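Long-range contact in MIP07328p (Drosophila melanogaster, PDB 6FKK), which probably acts as a repulsive axon guidance cue, its extracellular sema domain engaging a semaphorin receptor in cell-cell signalling: residues C100-T113 and E134-S148. Sequence-based numbering, arbitrary orientation.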
loop_
_atom_site.group_PDB
_atom_site.type_symbol
_atom_site.label_atom_id
_atom_site.label_comp_id
_atom_site.label_asym_id
_atom_site.label_seq_id
_atom_site.Cartn_x
_atom_site.Cartn_y
_atom_site.Cartn_z
ATOM N N CYS A 100 -9.321 9.044 -15.470
ATOM C CA CYS A 100 -10.059 7.869 -15.911
ATOM C C CYS A 100 -11.065 7.479 -14.836
ATOM O O CYS A 100 -10.767 7.550 -13.641
ATOM C CB CYS A 100 -9.117 6.690 -16.203
ATOM S SG CYS A 100 -7.694 7.056 -17.279
ATOM N N GLY A 101 -12.257 7.066 -15.269
ATOM C CA GLY A 101 -13.303 6.685 -14.342
ATOM C C GLY A 101 -14.043 5.455 -14.830
ATOM O O GLY A 101 -13.958 5.070 -15.998
ATOM N N THR A 102 -14.785 4.843 -13.901
ATOM C CA THR A 102 -15.519 3.622 -14.223
ATOM C C THR A 102 -16.593 3.884 -15.272
ATOM O O THR A 102 -16.776 3.081 -16.195
ATOM C CB THR A 102 -16.141 3.029 -12.959
ATOM O OG1 THR A 102 -17.212 3.869 -12.509
ATOM C CG2 THR A 102 -15.099 2.915 -11.858
ATOM N N ASN A 103 -17.316 4.999 -15.141
ATOM C CA ASN A 103 -18.329 5.414 -16.113
ATOM C C ASN A 103 -19.375 4.319 -16.330
ATOM O O ASN A 103 -19.626 3.875 -17.452
ATOM C CB ASN A 103 -17.676 5.831 -17.435
ATOM C CG ASN A 103 -18.675 6.377 -18.440
ATOM O OD1 ASN A 103 -19.696 6.954 -18.067
ATOM N ND2 ASN A 103 -18.391 6.180 -19.723
ATOM N N SER A 104 -19.978 3.875 -15.229
ATOM C CA SER A 104 -21.067 2.899 -15.259
ATOM C C SER A 104 -20.664 1.646 -16.033
ATOM O O SER A 104 -21.333 1.225 -16.980
ATOM C CB SER A 104 -22.335 3.524 -15.843
ATOM O OG SER A 104 -22.681 4.712 -15.154
ATOM N N TYR A 105 -19.542 1.052 -15.620
ATOM C CA TYR A 105 -18.989 -0.142 -16.258
ATOM C C TYR A 105 -18.715 0.086 -17.743
ATOM O O TYR A 105 -18.853 -0.827 -18.563
ATOM C CB TYR A 105 -19.901 -1.356 -16.050
ATOM C CG TYR A 105 -19.904 -1.869 -14.625
ATOM C CD1 TYR A 105 -20.543 -1.164 -13.613
ATOM C CD2 TYR A 105 -19.268 -3.059 -14.292
ATOM C CE1 TYR A 105 -20.547 -1.628 -12.310
ATOM C CE2 TYR A 105 -19.268 -3.533 -12.992
ATOM C CZ TYR A 105 -19.909 -2.812 -12.004
ATOM O OH TYR A 105 -19.912 -3.277 -10.708
ATOM N N LYS A 106 -18.331 1.309 -18.095
ATOM C CA LYS A 106 -17.886 1.655 -19.446
ATOM C C LYS A 106 -16.682 2.575 -19.306
ATOM O O LYS A 106 -16.748 3.769 -19.618
ATOM C CB LYS A 106 -19.014 2.314 -20.242
ATOM C CG LYS A 106 -18.725 2.516 -21.724
ATOM C CD LYS A 106 -19.876 3.244 -22.407
ATOM C CE LYS A 106 -19.641 3.386 -23.904
ATOM N NZ LYS A 106 -18.443 4.212 -24.217
ATOM N N PRO A 107 -15.554 2.044 -18.827
ATOM C CA PRO A 107 -14.447 2.913 -18.407
ATOM C C PRO A 107 -13.861 3.710 -19.564
ATOM O O PRO A 107 -13.677 3.199 -20.671
ATOM C CB PRO A 107 -13.425 1.929 -17.825
ATOM C CG PRO A 107 -13.748 0.622 -18.461
ATOM C CD PRO A 107 -15.235 0.617 -18.649
ATOM N N ARG A 108 -13.574 4.982 -19.291
ATOM C CA ARG A 108 -13.004 5.899 -20.267
ATOM C C ARG A 108 -11.882 6.688 -19.605
ATOM O O ARG A 108 -11.810 6.790 -18.379
ATOM C CB ARG A 108 -14.063 6.862 -20.828
ATOM C CG ARG A 108 -15.340 6.191 -21.314
ATOM C CD ARG A 108 -15.168 5.584 -22.695
ATOM N NE ARG A 108 -15.019 6.612 -23.722
ATOM C CZ ARG A 108 -15.011 6.366 -25.027
ATOM N NH1 ARG A 108 -15.147 5.122 -25.469
ATOM N NH2 ARG A 108 -14.871 7.361 -25.892
ATOM N N CYS A 109 -11.001 7.246 -20.435
ATOM C CA CYS A 109 -9.942 8.135 -19.976
ATOM C C CYS A 109 -10.023 9.461 -20.721
ATOM O O CYS A 109 -10.484 9.523 -21.865
ATOM C CB CYS A 109 -8.550 7.520 -20.177
ATOM S SG CYS A 109 -8.127 6.164 -19.055
ATOM N N ARG A 110 -9.565 10.523 -20.062
ATOM C CA ARG A 110 -9.590 11.858 -20.639
ATOM C C ARG A 110 -8.296 12.588 -20.316
ATOM O O ARG A 110 -7.638 12.310 -19.310
ATOM C CB ARG A 110 -10.772 12.690 -20.124
ATOM C CG ARG A 110 -12.096 12.438 -20.823
ATOM C CD ARG A 110 -13.137 13.437 -20.339
ATOM N NE ARG A 110 -14.486 13.109 -20.788
ATOM C CZ ARG A 110 -15.582 13.723 -20.353
ATOM N NH1 ARG A 110 -15.485 14.694 -19.455
ATOM N NH2 ARG A 110 -16.774 13.365 -20.811
ATOM N N HIS A 111 -7.945 13.533 -21.182
ATOM C CA HIS A 111 -6.836 14.447 -20.957
ATOM C C HIS A 111 -7.380 15.862 -20.815
ATOM O O HIS A 111 -8.275 16.269 -21.563
ATOM C CB HIS A 111 -5.820 14.380 -22.101
ATOM C CG HIS A 111 -5.162 13.042 -22.245
ATOM N ND1 HIS A 111 -5.813 11.943 -22.760
ATOM C CD2 HIS A 111 -3.910 12.627 -21.937
ATOM C CE1 HIS A 111 -4.992 10.909 -22.767
ATOM N NE2 HIS A 111 -3.830 11.298 -22.272
ATOM N N TYR A 112 -6.841 16.608 -19.853
ATOM C CA TYR A 112 -7.357 17.925 -19.513
ATOM C C TYR A 112 -6.253 18.971 -19.595
ATOM O O TYR A 112 -5.060 18.654 -19.599
ATOM C CB TYR A 112 -7.980 17.939 -18.110
ATOM C CG TYR A 112 -9.336 17.273 -18.030
ATOM C CD1 TYR A 112 -9.450 15.906 -17.810
ATOM C CD2 TYR A 112 -10.503 18.013 -18.172
ATOM C CE1 TYR A 112 -10.689 15.296 -17.734
ATOM C CE2 TYR A 112 -11.747 17.411 -18.098
ATOM C CZ TYR A 112 -11.834 16.053 -17.880
ATOM O OH TYR A 112 -13.070 15.451 -17.805
ATOM N N THR A 113 -6.676 20.230 -19.659
ATOM C CA THR A 113 -5.759 21.365 -19.671
ATOM C C THR A 113 -6.407 22.589 -19.034
ATOM O O THR A 113 -7.534 22.954 -19.373
ATOM C CB THR A 113 -5.314 21.721 -21.097
ATOM O OG1 THR A 113 -4.549 20.642 -21.646
ATOM C CG2 THR A 113 -4.470 22.987 -21.086
ATOM N N GLU A 134 -10.619 21.726 -19.870
ATOM C CA GLU A 134 -10.806 21.508 -21.300
ATOM C C GLU A 134 -10.460 20.063 -21.633
ATOM O O GLU A 134 -9.348 19.606 -21.349
ATOM C CB GLU A 134 -9.947 22.464 -22.127
ATOM C CG GLU A 134 -10.047 22.218 -23.624
ATOM C CD GLU A 134 -9.194 23.169 -24.435
ATOM O OE1 GLU A 134 -8.637 24.120 -23.847
ATOM O OE2 GLU A 134 -9.079 22.963 -25.662
ATOM N N VAL A 135 -11.408 19.353 -22.244
ATOM C CA VAL A 135 -11.242 17.938 -22.577
ATOM C C VAL A 135 -10.367 17.855 -23.825
ATOM O O VAL A 135 -10.822 18.128 -24.938
ATOM C CB VAL A 135 -12.586 17.237 -22.784
ATOM C CG1 VAL A 135 -12.370 15.783 -23.186
ATOM C CG2 VAL A 135 -13.433 17.326 -21.522
ATOM N N SER A 136 -9.103 17.469 -23.644
ATOM C CA SER A 136 -8.197 17.318 -24.777
ATOM C C SER A 136 -8.415 16.001 -25.512
ATOM O O SER A 136 -8.250 15.945 -26.735
ATOM C CB SER A 136 -6.743 17.418 -24.308
ATOM O OG SER A 136 -6.474 18.673 -23.708
ATOM N N ARG A 137 -8.791 14.945 -24.794
ATOM C CA ARG A 137 -8.930 13.627 -25.392
ATOM C C ARG A 137 -9.976 12.835 -24.618
ATOM O O ARG A 137 -10.266 13.122 -23.455
ATOM C CB ARG A 137 -7.581 12.890 -25.415
ATOM C CG ARG A 137 -7.569 11.593 -26.205
ATOM C CD ARG A 137 -6.177 10.983 -26.253
ATOM N NE ARG A 137 -6.180 9.676 -26.904
ATOM C CZ ARG A 137 -6.143 9.496 -28.220
ATOM N NH1 ARG A 137 -6.104 10.541 -29.035
ATOM N NH2 ARG A 137 -6.149 8.269 -28.724
ATOM N N ASP A 138 -10.555 11.844 -25.292
ATOM C CA ASP A 138 -11.521 10.931 -24.688
ATOM C C ASP A 138 -11.468 9.631 -25.472
ATOM O O ASP A 138 -11.735 9.627 -26.679
ATOM C CB ASP A 138 -12.932 11.525 -24.702
ATOM C CG ASP A 138 -13.899 10.772 -23.802
ATOM O OD1 ASP A 138 -13.738 9.545 -23.628
ATOM O OD2 ASP A 138 -14.829 11.414 -23.268
ATOM N N VAL A 139 -11.126 8.534 -24.796
ATOM C CA VAL A 139 -10.884 7.251 -25.445
ATOM C C VAL A 139 -11.224 6.132 -24.465
ATOM O O VAL A 139 -11.380 6.355 -23.262
ATOM C CB VAL A 139 -9.423 7.133 -25.940
ATOM C CG1 VAL A 139 -8.482 6.806 -24.782
ATOM C CG2 VAL A 139 -9.298 6.115 -27.070
ATOM N N GLU A 140 -11.338 4.913 -24.994
ATOM C CA GLU A 140 -11.596 3.731 -24.180
ATOM C C GLU A 140 -10.541 3.573 -23.091
ATOM O O GLU A 140 -9.391 3.997 -23.238
ATOM C CB GLU A 140 -11.611 2.481 -25.058
ATOM C CG GLU A 140 -10.365 2.336 -25.927
ATOM C CD GLU A 140 -10.015 0.891 -26.225
ATOM O OE1 GLU A 140 -10.363 0.015 -25.405
ATOM O OE2 GLU A 140 -9.391 0.632 -27.278
ATOM N N ALA A 141 -10.942 2.936 -21.985
ATOM C CA ALA A 141 -10.035 2.642 -20.880
ATOM C C ALA A 141 -10.044 1.161 -20.517
ATOM O O ALA A 141 -9.707 0.803 -19.384
ATOM C CB ALA A 141 -10.382 3.483 -19.651
ATOM N N GLN A 142 -10.436 0.299 -21.454
ATOM C CA GLN A 142 -10.436 -1.138 -21.214
ATOM C C GLN A 142 -9.026 -1.612 -20.892
ATOM O O GLN A 142 -8.105 -1.445 -21.697
ATOM C CB GLN A 142 -10.983 -1.866 -22.441
ATOM C CG GLN A 142 -11.012 -3.380 -22.313
ATOM C CD GLN A 142 -11.444 -4.060 -23.597
ATOM O OE1 GLN A 142 -11.534 -3.426 -24.648
ATOM N NE2 GLN A 142 -11.716 -5.357 -23.518
ATOM N N GLY A 143 -8.857 -2.195 -19.706
ATOM C CA GLY A 143 -7.556 -2.623 -19.243
ATOM C C GLY A 143 -6.733 -1.551 -18.566
ATOM O O GLY A 143 -5.736 -1.879 -17.912
ATOM N N LEU A 144 -7.112 -0.279 -18.701
ATOM C CA LEU A 144 -6.410 0.812 -18.037
ATOM C C LEU A 144 -7.135 1.329 -16.803
ATOM O O LEU A 144 -6.507 1.984 -15.966
ATOM C CB LEU A 144 -6.192 1.973 -19.015
ATOM C CG LEU A 144 -5.199 1.733 -20.153
ATOM C CD1 LEU A 144 -5.215 2.891 -21.134
ATOM C CD2 LEU A 144 -3.806 1.540 -19.588
ATOM N N CYS A 145 -8.430 1.046 -16.671
ATOM C CA CYS A 145 -9.251 1.538 -15.582
ATOM C C CYS A 145 -10.247 0.454 -15.192
ATOM O O CYS A 145 -10.729 -0.282 -16.065
ATOM C CB CYS A 145 -9.998 2.817 -15.986
ATOM S SG CYS A 145 -10.747 3.726 -14.620
ATOM N N PRO A 146 -10.564 0.319 -13.905
ATOM C CA PRO A 146 -11.520 -0.710 -13.491
ATOM C C PRO A 146 -12.948 -0.337 -13.863
ATOM O O PRO A 146 -13.266 0.810 -14.184
ATOM C CB PRO A 146 -11.342 -0.775 -11.972
ATOM C CG PRO A 146 -10.831 0.572 -11.603
ATOM C CD PRO A 146 -9.947 0.990 -12.748
ATOM N N TYR A 147 -13.817 -1.345 -13.814
ATOM C CA TYR A 147 -15.229 -1.160 -14.122
ATOM C C TYR A 147 -16.057 -0.813 -12.894
ATOM O O TYR A 147 -17.091 -0.145 -13.019
ATOM C CB TYR A 147 -15.802 -2.427 -14.763
ATOM C CG TYR A 147 -15.317 -2.713 -16.165
ATOM C CD1 TYR A 147 -14.014 -3.124 -16.404
ATOM C CD2 TYR A 147 -16.175 -2.596 -17.252
ATOM C CE1 TYR A 147 -13.573 -3.392 -17.684
ATOM C CE2 TYR A 147 -15.746 -2.865 -18.535
ATOM C CZ TYR A 147 -14.444 -3.262 -18.746
ATOM O OH TYR A 147 -14.008 -3.530 -20.022
ATOM N N SER A 148 -15.626 -1.252 -11.716
ATOM C CA SER A 148 -16.373 -1.118 -10.479
ATOM C C SER A 148 -15.585 -0.301 -9.463
ATOM O O SER A 148 -14.351 -0.288 -9.497
ATOM C CB SER A 148 -16.689 -2.502 -9.893
ATOM O OG SER A 148 -17.308 -2.406 -8.623
#
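The carbonyl O of Tyr-147 sits over the centre of the Tyr-105 ring, 3.5 Å above its plane, while the Tyr-147 ring takes Pro-107 CD over one face in a CH-pi contact, 3.8 Å from its centroid, and Tyr-105 O at its edge. These rings lie beyond one end of the last two strands, 108-112 and 135-140, of a four-stranded antiparallel sheet, a blade of the sema-domain beta-propeller, with 135-140 at its edge. Further along, two arginines share one carboxylate in a salt-bridge network. Arg-108, its chain folded back at chi2 (-80°) and chi3 (-69°), lays a guanidinium face on the backbone of Val-139 and Glu-140 and gives NE to the syn side of Asp-138 OD1. Arg-110 stays extended and sends NE to Asp-138 OD2 at 3.0 Å, meeting that oxygen from above the carboxylate plane. NH1 donates a hydrogen bond to Tyr-112 OH; with the NE bond, this restrains rotation of the guanidinium. Trp-62 adds a cation-pi contact. On the other face of the sheet, the His-111 ring lies alongside the Arg-137 chain, ring and guanidinium planes 74° apart. Here Ser-136 and Arg-137 both oppose His-111, a classic beta bulge. Between bulge and rings, Cys-109 and Val-139 exchange two backbone hydrogen bonds, and the Cys-100–Cys-109 disulfide ties neighbouring strands together, with Cys-109 SG 3.6 Å from Ala-141 CB.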